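Local coordinates for lactaldehyde dehydrogenase (Escherichia coli, PDB 2IMP) that catalyses the irreversible NAD-dependent oxidation of L-lactaldehyde, formed from L-fucose and L-rhamnose, to L-lactate, and also oxidises glycolaldehyde to glycolate, at the interface of chains A and B and the interface of chains A and C. Numbering follows the deposited sequence. Chains: chain A/B/C, Lactaldehyde dehydrogenase.

Contacts 1 and 2 lie in the middle of the homotetramer, the centres of their C-alpha atoms about 13 Å apart, and both use strand 134-142 of chain A. Contact 1 sets this strand against chain B, whereas contact 2 joins its beginning, together with strand 470-478 and the C-terminal residue, to helix 420-429 of chain C. Asn135 serves in both: the chain B copy faces a phenylalanine in contact 1, and the chain A copy meets chain C in contact 2. The centres lie about 30 Å (contact 1) and 41 Å (contact 2) from A:Glu251, and farther from A:Cys285, which suggests a role in assembly rather than in chemistry.

Contact 1: the interface of chains A and B. Residues chain A 137, 139; chain B 126, 135.
The side chains of A:Phe139 and B:Ile126 cross at about a right angle where two subunits of this aldehyde dehydrogenase family tetramer pack together through the beta-strands typical of its oligomerisation region. A:Phe139 lies in strand 134-142, B:Ile126 in strand 123-127 of the partner, and B:Asn135 comes from the partner's own copy of strand 134-142. From CB, the phenylalanine sets out with CG opposite its carbonyl carbon and beside the backbone N (chi1 -60°), which leans the ring toward A:Leu137 and turns one face to B:Ile126. CG is the first ring atom to meet chain B, lying 4.1 Å from B:Ile126 CD1. Next along the ring, CD2 is touched by both branches of the isoleucine, with the CG2 methyl 3.9 Å away. CE2, farther out, has B:Ile126 CD1 at 4.0 Å and also faces the side-chain carbonyl of B:Asn135, whose OD1 is 3.7 Å from it. The amide plane is turned 59° from the ring plane. On the opposite edge, CE1 rests against the chain's own A:Leu137, whose CB is 3.6 Å away.

The isoleucine reaches the ring with an extended arm: its chi2 of -179° sets CD1 anti to CA, and this methyl lies over the ring centre, 3.9 Å from the centroid, in a CH-pi contact. The same methyl comes within 4.1 Å of A:Leu137 CB, and is therefore bordered by the aromatic face and by the start of the leucine side chain. An alanine in place of A:Phe139 would probably leave the B:Ile126 methyl without its aromatic floor and open a gap beside B:Asn135 and A:Leu137. By the two-fold symmetry of the interface, B:Phe139 receives A:Ile126 in the same way.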
loop_
_atom_site.group_PDB
_atom_site.type_symbol
_atom_site.label_atom_id
_atom_site.label_comp_id
_atom_site.label_asym_id
_atom_site.label_seq_id
_atom_site.Cartn_x
_atom_site.Cartn_y
_atom_site.Cartn_z
ATOM N N LEU A 137 8.170 7.996 -11.689
ATOM C CA LEU A 137 6.755 8.168 -11.430
ATOM C C LEU A 137 5.872 7.101 -12.075
ATOM O O LEU A 137 5.847 6.963 -13.295
ATOM C CB LEU A 137 6.299 9.548 -11.923
ATOM C CG LEU A 137 7.122 10.746 -11.447
ATOM C CD1 LEU A 137 6.595 12.013 -12.101
ATOM C CD2 LEU A 137 7.060 10.847 -9.932
ATOM N N PHE A 139 2.234 6.142 -12.788
ATOM C CA PHE A 139 0.845 6.564 -12.849
ATOM C C PHE A 139 -0.125 5.427 -13.169
ATOM O O PHE A 139 0.224 4.476 -13.869
ATOM C CB PHE A 139 0.635 7.630 -13.930
ATOM C CG PHE A 139 1.429 8.887 -13.734
ATOM C CD1 PHE A 139 2.754 8.961 -14.149
ATOM C CD2 PHE A 139 0.830 10.021 -13.187
ATOM C CE1 PHE A 139 3.469 10.151 -14.044
ATOM C CE2 PHE A 139 1.537 11.217 -13.075
ATOM C CZ PHE A 139 2.861 11.283 -13.503
ATOM N N ILE B 126 1.011 8.897 -5.923
ATOM C CA ILE B 126 0.393 9.780 -6.893
ATOM C C ILE B 126 -1.133 9.753 -6.671
ATOM O O ILE B 126 -1.789 8.721 -6.851
ATOM C CB ILE B 126 0.753 9.381 -8.334
ATOM C CG1 ILE B 126 2.278 9.409 -8.504
ATOM C CG2 ILE B 126 0.133 10.368 -9.319
ATOM C CD1 ILE B 126 2.757 9.061 -9.894
ATOM N N ASN B 135 -1.802 17.296 -11.140
ATOM C CA ASN B 135 -1.203 16.099 -10.571
ATOM C C ASN B 135 -0.794 16.325 -9.108
ATOM O O ASN B 135 -0.091 17.289 -8.802
ATOM C CB ASN B 135 0.052 15.679 -11.340
ATOM C CG ASN B 135 -0.260 14.920 -12.612
ATOM O OD1 ASN B 135 -0.942 13.895 -12.586
ATOM N ND2 ASN B 135 0.252 15.415 -13.734
#

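Contact 2: the interface of chains A and C. Residues chain A 135, 477, 479; chain C 420, 424.
Water 1 bridges the two subunits: the side-chain amide nitrogen ND2 of A:Asn135 hydrogen-bonds to it at 2.9 Å, and the water in turn lies 2.9 Å from the backbone carbonyl O of C:Met424. The bond from ND2 is bent, 135° at the hydrogen. In this aldehyde dehydrogenase homotetramer the patch sets the strands of chain A, 134-142 and 470-478, against helix 420-429 of chain C, and C:Met424 is its main apolar element, with 71 Å² of its surface hidden by chain A.

The methionine chain is bent at both chi2 (-43°) and chi3 (-69°), which turns its methyl CE toward chain A rather than along the helix. CE comes 3.4 Å from A:Asn135 ND2, so one residue meets the asparagine amide with its side chain and, through the water, with its backbone. The methyl also packs at 3.6 Å against CD2 of A:Leu477, the two side chains reaching toward each other tip to tip. The sulfur SD lies alongside the same leucine methyl. C:Leu420, one helical turn earlier, adds a looser apolar neighbour, its CD2 being 4.4 Å from A:Leu477 CD1. The chain terminus takes part as well: O of the A:Ser479 terminal carboxylate sits 3.7 Å from C:Met424 CB.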
loop_
_atom_site.group_PDB
_atom_site.type_symbol
_atom_site.label_atom_id
_atom_site.label_comp_id
_atom_site.label_asym_id
_atom_site.label_seq_id
_atom_site.Cartn_x
_atom_site.Cartn_y
_atom_site.Cartn_z
ATOM N N ASN A 135 13.591 10.948 -11.040
ATOM C CA ASN A 135 12.344 10.588 -10.388
ATOM C C ASN A 135 11.584 9.523 -11.190
ATOM O O ASN A 135 11.355 9.694 -12.389
ATOM C CB ASN A 135 11.418 11.799 -10.239
ATOM C CG ASN A 135 11.781 12.681 -9.063
ATOM O OD1 ASN A 135 11.843 12.221 -7.922
ATOM N ND2 ASN A 135 12.010 13.961 -9.336
ATOM N N LEU A 477 11.767 10.414 -15.188
ATOM C CA LEU A 477 12.085 11.821 -15.343
ATOM C C LEU A 477 13.524 12.162 -14.903
ATOM O O LEU A 477 13.802 12.306 -13.713
ATOM C CB LEU A 477 11.067 12.644 -14.549
ATOM C CG LEU A 477 11.075 14.165 -14.689
ATOM C CD1 LEU A 477 11.156 14.560 -16.153
ATOM C CD2 LEU A 477 9.810 14.720 -14.054
ATOM N N SER A 479 16.720 14.386 -14.256
ATOM C CA SER A 479 17.097 15.754 -13.914
ATOM C C SER A 479 15.904 16.710 -13.710
ATOM O O SER A 479 15.446 16.909 -12.586
ATOM C CB SER A 479 18.030 16.327 -14.983
ATOM O OG SER A 479 18.352 17.680 -14.707
ATOM O OXT SER A 479 15.625 17.212 -14.767
ATOM N N LEU C 420 10.845 23.196 -17.102
ATOM C CA LEU C 420 10.845 21.874 -16.494
ATOM C C LEU C 420 11.924 21.704 -15.408
ATOM O O LEU C 420 11.637 21.251 -14.299
ATOM C CB LEU C 420 11.017 20.788 -17.566
ATOM C CG LEU C 420 11.084 19.342 -17.059
ATOM C CD1 LEU C 420 9.808 18.999 -16.308
ATOM C CD2 LEU C 420 11.285 18.388 -18.226
ATOM N N MET C 424 11.340 21.005 -11.219
ATOM C CA MET C 424 11.895 19.842 -10.544
ATOM C C MET C 424 12.953 20.227 -9.486
ATOM O O MET C 424 13.099 19.556 -8.465
ATOM C CB MET C 424 12.509 18.871 -11.560
ATOM C CG MET C 424 11.528 18.365 -12.612
ATOM S SD MET C 424 9.908 17.922 -11.922
ATOM C CE MET C 424 10.326 16.446 -10.969
HETATM O O HOH W 1 12.957 16.616 -8.480
#